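PDB 2R1J: repressor protein C2 from Enterobacteria phage P22, which maintains lysogeny by binding the OR and OL operators and preventing transcription of the proteins needed for lytic development. Local coordinates for a contact of chain A with DNA and the interface of chains A and B. Residues are numbered along the deposited sequence; one frame, centred on the assembly and turned at random. Chains: chain A/B, Repressor protein C2.

Operator binding by a paired repressor uses two surfaces of the N-terminal DNA-binding domain; the centres of the C-alpha atoms of contacts 1 and 2 lie about 17 Å apart. Contact 1 draws on helix 6-17, the helix-turn-helix pair 21-28 and 32-39, and the residue just beyond it; contact 2 is made by helices 47-56 and 61-66 with the loop before the former. They share no residue or helix. One surface grips DNA while the other joins the two copies about a two-fold axis, an arrangement suited to setting two recognition helices against the two halves of an operator; contact 2 would help set their relative spacing.

Contact 1: a contact of chain A with DNA. Residues chain A 11, 14, 21, 36, 40. With nucleotides of chain C.
Two successive phosphates of the operator are clamped by the helix-turn-helix motif, in which helix 21-28 is followed by recognition helix 32-39. Most of this contact is to the backbone. A:Gln21 bridges the phosphates: its main-chain N, at the start of helix 21-28, donates almost straight (170° at H) to OP2 of DT3 of chain C at 2.8 Å, so the helix dipole may favour the phosphate. Its side chain, with CG beside the backbone N (chi1 -69°) and extended beyond, runs along the DT3 sugar and brings NE2 within 2.9 Å of OP2 of DT4 of chain C, which lies in the amide plane.

That same OP2 also accepts from the hydroxyl OG of A:Ser36, at 2.8 Å. A:Arg40 approaches this hydroxyl side-on, with both NE and NH2 3.0 Å from OG and in the guanidinium plane. This fork leaves the serine hydrogen directed to the phosphate and probably strengthens it as a donor. The sugar carbon C2' of DT4 lies over one face of that guanidinium, offset toward its rim. From helix 6-17, A:Arg11 reaches OP1 of DT4 with NH2 at 2.7 Å, a salt bridge tilted 25° out of its guanidinium plane. A:Arg14 makes a weak bond through NH1 to OP1 of DT3, and a water joins its NH2 to the same OP1; CG of A:Gln21 sits 3.6 Å above the centre of the A:Arg14 guanidinium.

Base readout here is slight and apolar. The anti torsion of A:Ser36 aims OG at OP2, while its position on helix 32-39 brings CB 3.6 Å from C7 of DT4 of chain C, the thymine methyl on the major-groove edge.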
# COMPACT_ATOMS: atom_id res chain seq x y z
N ARG A 11 -12.44 9.36 4.93
CA ARG A 11 -13.42 10.43 4.77
C ARG A 11 -13.20 11.51 5.82
O ARG A 11 -13.17 12.68 5.47
CB ARG A 11 -14.85 9.88 4.84
CG ARG A 11 -15.94 10.95 4.84
CD ARG A 11 -17.31 10.34 4.62
NE ARG A 11 -17.46 9.88 3.24
CZ ARG A 11 -18.51 9.20 2.78
NH1 ARG A 11 -19.51 8.89 3.58
NH2 ARG A 11 -18.53 8.81 1.51
N ARG A 14 -10.34 13.64 4.83
CA ARG A 14 -10.64 14.47 3.67
C ARG A 14 -11.48 15.69 4.10
O ARG A 14 -11.21 16.81 3.66
CB ARG A 14 -11.42 13.67 2.62
CG ARG A 14 -11.77 14.50 1.39
CD ARG A 14 -12.40 13.65 0.29
NE ARG A 14 -13.63 12.99 0.70
CZ ARG A 14 -14.81 13.58 0.82
NH1 ARG A 14 -14.92 14.89 0.55
NH2 ARG A 14 -15.88 12.88 1.19
N GLN A 21 -14.31 14.92 -3.22
CA GLN A 21 -13.73 13.62 -3.56
C GLN A 21 -12.94 13.73 -4.86
O GLN A 21 -11.86 13.15 -5.00
CB GLN A 21 -14.82 12.55 -3.73
CG GLN A 21 -15.51 12.17 -2.44
CD GLN A 21 -16.53 11.05 -2.61
OE1 GLN A 21 -17.15 10.92 -3.67
NE2 GLN A 21 -16.71 10.25 -1.57
N SER A 36 -14.70 7.45 -3.52
CA SER A 36 -16.00 7.06 -2.96
C SER A 36 -16.02 5.61 -2.54
O SER A 36 -16.53 5.25 -1.48
CB SER A 36 -17.11 7.34 -3.98
OG SER A 36 -18.34 6.78 -3.55
N ARG A 40 -16.40 4.24 1.46
CA ARG A 40 -17.53 3.39 1.82
C ARG A 40 -17.10 1.94 2.05
O ARG A 40 -17.93 1.05 2.28
CB ARG A 40 -18.60 3.46 0.75
CG ARG A 40 -19.32 4.82 0.68
CD ARG A 40 -20.34 4.86 -0.42
NE ARG A 40 -19.69 4.85 -1.71
CZ ARG A 40 -19.52 3.76 -2.46
NH1 ARG A 40 -19.98 2.59 -2.04
NH2 ARG A 40 -18.85 3.85 -3.60
P DT C 3 -18.17 15.23 -2.39
OP1 DT C 3 -17.88 15.31 -0.94
OP2 DT C 3 -17.06 15.27 -3.37
O5' DT C 3 -19.08 13.95 -2.64
C5' DT C 3 -20.23 13.75 -1.84
C4' DT C 3 -21.03 12.55 -2.30
O4' DT C 3 -21.55 12.75 -3.64
C3' DT C 3 -20.33 11.18 -2.31
O3' DT C 3 -21.13 10.29 -1.52
C2' DT C 3 -20.36 10.78 -3.78
C1' DT C 3 -21.59 11.49 -4.28
N1 DT C 3 -21.65 11.73 -5.74
C2 DT C 3 -22.68 11.16 -6.46
O2 DT C 3 -23.52 10.44 -5.96
N3 DT C 3 -22.68 11.46 -7.79
C4 DT C 3 -21.78 12.25 -8.47
O4 DT C 3 -21.93 12.44 -9.69
C5 DT C 3 -20.72 12.80 -7.66
C7 DT C 3 -19.68 13.66 -8.31
C6 DT C 3 -20.71 12.52 -6.35
P DT C 4 -20.59 8.81 -1.17
OP1 DT C 4 -20.90 8.53 0.25
OP2 DT C 4 -19.18 8.65 -1.63
O5' DT C 4 -21.56 7.89 -2.04
C5' DT C 4 -22.98 8.06 -1.90
C4' DT C 4 -23.73 7.19 -2.88
O4' DT C 4 -23.56 7.68 -4.23
C3' DT C 4 -23.37 5.71 -2.91
O3' DT C 4 -24.60 4.99 -2.99
C2' DT C 4 -22.57 5.56 -4.20
C1' DT C 4 -23.23 6.59 -5.10
N1 DT C 4 -22.41 7.15 -6.18
C2 DT C 4 -22.94 7.16 -7.47
O2 DT C 4 -23.97 6.60 -7.78
N3 DT C 4 -22.19 7.84 -8.39
C4 DT C 4 -20.98 8.48 -8.17
O4 DT C 4 -20.45 9.10 -9.08
C5 DT C 4 -20.45 8.37 -6.83
C7 DT C 4 -19.12 8.98 -6.53
C6 DT C 4 -21.18 7.71 -5.91
O HOH W 1 -18.77 13.79 1.72

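Contact 2: the interface of chains A and B. Residues chain A 45-47, 50-51, 61-62, 65; chain B 46-48, 50-51, 61, 65.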
# COMPACT_ATOMS: atom_id res chain seq x y z
N PRO A 45 -7.53 0.77 -1.21
CA PRO A 45 -6.54 1.20 -2.18
C PRO A 45 -5.40 0.19 -2.36
O PRO A 45 -5.00 -0.47 -1.40
CB PRO A 45 -6.02 2.52 -1.61
CG PRO A 45 -6.25 2.37 -0.12
CD PRO A 45 -7.54 1.62 -0.00
N ASN A 46 -4.90 0.12 -3.59
CA ASN A 46 -3.79 -0.78 -3.86
C ASN A 46 -2.50 -0.16 -3.29
O ASN A 46 -2.54 0.89 -2.66
CB ASN A 46 -3.70 -1.10 -5.37
CG ASN A 46 -3.26 0.07 -6.22
OD1 ASN A 46 -2.66 1.03 -5.72
ND2 ASN A 46 -3.55 0.00 -7.51
N GLY A 47 -1.36 -0.81 -3.49
CA GLY A 47 -0.13 -0.32 -2.89
C GLY A 47 0.28 1.09 -3.24
O GLY A 47 0.51 1.94 -2.37
N LEU A 50 -2.40 3.60 -1.99
CA LEU A 50 -2.45 3.85 -0.56
C LEU A 50 -1.34 4.83 -0.18
O LEU A 50 -1.56 5.75 0.61
CB LEU A 50 -2.31 2.55 0.26
CG LEU A 50 -2.20 2.70 1.79
CD1 LEU A 50 -3.47 3.31 2.40
CD2 LEU A 50 -1.95 1.31 2.36
N LEU A 51 -0.15 4.64 -0.74
CA LEU A 51 0.94 5.56 -0.40
C LEU A 51 0.61 6.98 -0.88
O LEU A 51 0.79 7.94 -0.13
CB LEU A 51 2.24 5.05 -0.98
CG LEU A 51 3.04 4.19 0.02
CD1 LEU A 51 3.59 5.14 1.10
CD2 LEU A 51 2.18 3.13 0.67
N PRO A 61 0.39 5.59 6.13
CA PRO A 61 -0.46 4.52 5.56
C PRO A 61 -0.98 3.65 6.72
O PRO A 61 -2.09 3.14 6.68
CB PRO A 61 0.52 3.73 4.69
CG PRO A 61 1.59 4.69 4.34
CD PRO A 61 1.76 5.51 5.60
N ASP A 62 -0.14 3.47 7.73
CA ASP A 62 -0.49 2.68 8.90
C ASP A 62 -1.70 3.26 9.62
O ASP A 62 -2.57 2.53 10.07
CB ASP A 62 0.69 2.65 9.84
CG ASP A 62 1.95 2.17 9.15
OD1 ASP A 62 2.14 0.94 9.12
OD2 ASP A 62 2.70 3.03 8.62
N LEU A 65 -4.76 2.38 7.50
CA LEU A 65 -5.04 0.95 7.57
C LEU A 65 -5.56 0.41 8.90
O LEU A 65 -6.54 -0.34 8.93
CB LEU A 65 -3.79 0.16 7.19
CG LEU A 65 -3.41 0.04 5.71
CD1 LEU A 65 -2.02 -0.62 5.59
CD2 LEU A 65 -4.48 -0.80 4.98
N ASN B 46 -1.06 -5.28 -2.83
CA ASN B 46 -2.16 -4.36 -2.53
C ASN B 46 -1.75 -3.49 -1.30
O ASN B 46 -0.64 -3.60 -0.78
CB ASN B 46 -3.46 -5.17 -2.36
CG ASN B 46 -3.58 -5.91 -1.03
OD1 ASN B 46 -2.81 -5.69 -0.07
ND2 ASN B 46 -4.54 -6.82 -0.99
N GLY B 47 -2.63 -2.61 -0.84
CA GLY B 47 -2.24 -1.72 0.26
C GLY B 47 -1.76 -2.40 1.53
O GLY B 47 -0.64 -2.19 2.00
N GLU B 48 -2.61 -3.26 2.07
CA GLU B 48 -2.27 -3.95 3.30
C GLU B 48 -1.03 -4.84 3.15
O GLU B 48 -0.17 -4.90 4.04
CB GLU B 48 -3.47 -4.79 3.76
CG GLU B 48 -3.22 -5.62 4.99
CD GLU B 48 -4.42 -6.46 5.37
OE1 GLU B 48 -4.36 -7.16 6.42
OE2 GLU B 48 -5.42 -6.44 4.61
N LEU B 50 1.45 -4.43 0.97
CA LEU B 50 2.65 -3.63 0.74
C LEU B 50 3.20 -3.23 2.12
O LEU B 50 4.40 -3.31 2.35
CB LEU B 50 2.33 -2.34 -0.05
CG LEU B 50 3.56 -1.41 -0.25
CD1 LEU B 50 4.75 -2.19 -0.84
CD2 LEU B 50 3.22 -0.26 -1.16
N LEU B 51 2.31 -2.80 3.02
CA LEU B 51 2.79 -2.40 4.35
C LEU B 51 3.37 -3.60 5.10
O LEU B 51 4.44 -3.48 5.69
CB LEU B 51 1.67 -1.71 5.13
CG LEU B 51 1.67 -0.17 4.96
CD1 LEU B 51 2.93 0.39 5.64
CD2 LEU B 51 1.69 0.26 3.50
N PRO B 61 7.78 1.48 2.57
CA PRO B 61 6.96 1.12 1.41
C PRO B 61 7.42 1.96 0.22
O PRO B 61 7.39 1.51 -0.91
CB PRO B 61 5.55 1.52 1.83
CG PRO B 61 5.58 1.42 3.33
CD PRO B 61 6.94 1.95 3.69
N LEU B 65 8.34 0.81 -3.59
CA LEU B 65 7.60 1.36 -4.72
C LEU B 65 8.44 2.11 -5.73
O LEU B 65 8.34 1.87 -6.91
CB LEU B 65 6.49 2.30 -4.25
CG LEU B 65 5.19 1.68 -3.74
CD1 LEU B 65 4.33 2.78 -3.12
CD2 LEU B 65 4.43 1.00 -4.90
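Helix 47-56, which follows the helix-turn-helix motif, meets its twin near its N-terminal end across a two-fold axis, in an interface that pairs the two repressor domains and fits binding as a dimer. Just before the helices, A:Asn46 and B:Asn46 form a short antiparallel beta bridge, and the carbonyl O of A:Pro45 accepts a weak bond from N of B:Gly47. The absence of side chains at A:Gly47 and B:Gly47 allows the close approach, their CA atoms being 4.0 Å apart. Each glycine is flanked by a leucine branch, with CD2 of A:Leu50 3.7 Å from CA of B:Gly47; CG of that leucine is anti to its backbone N (chi1 174°).

Much of the rest is leucine. B:Leu51 has 68 Å² hidden by chain A; its CD2 meets the ring carbon CB of A:Pro61 at 3.8 Å, while its CG lies 3.8 Å from CD1 of A:Leu65, the two leucine side chains crossing obliquely. Its chi1 of -92°, matched by -94° in A:Leu51, is twisted away from a staggered position in both copies, perhaps an adjustment to the packing. In the twin contact, CB and CG of A:Leu51 cradle CD1 of B:Leu65, and the A:Leu51 side chain crosses that of B:Leu50 at about a right angle, CD2 to CD2. A carboxylate also borders this apolar patch: OD1 of A:Asp62 lies 3.6 Å from CD1 of B:Leu51.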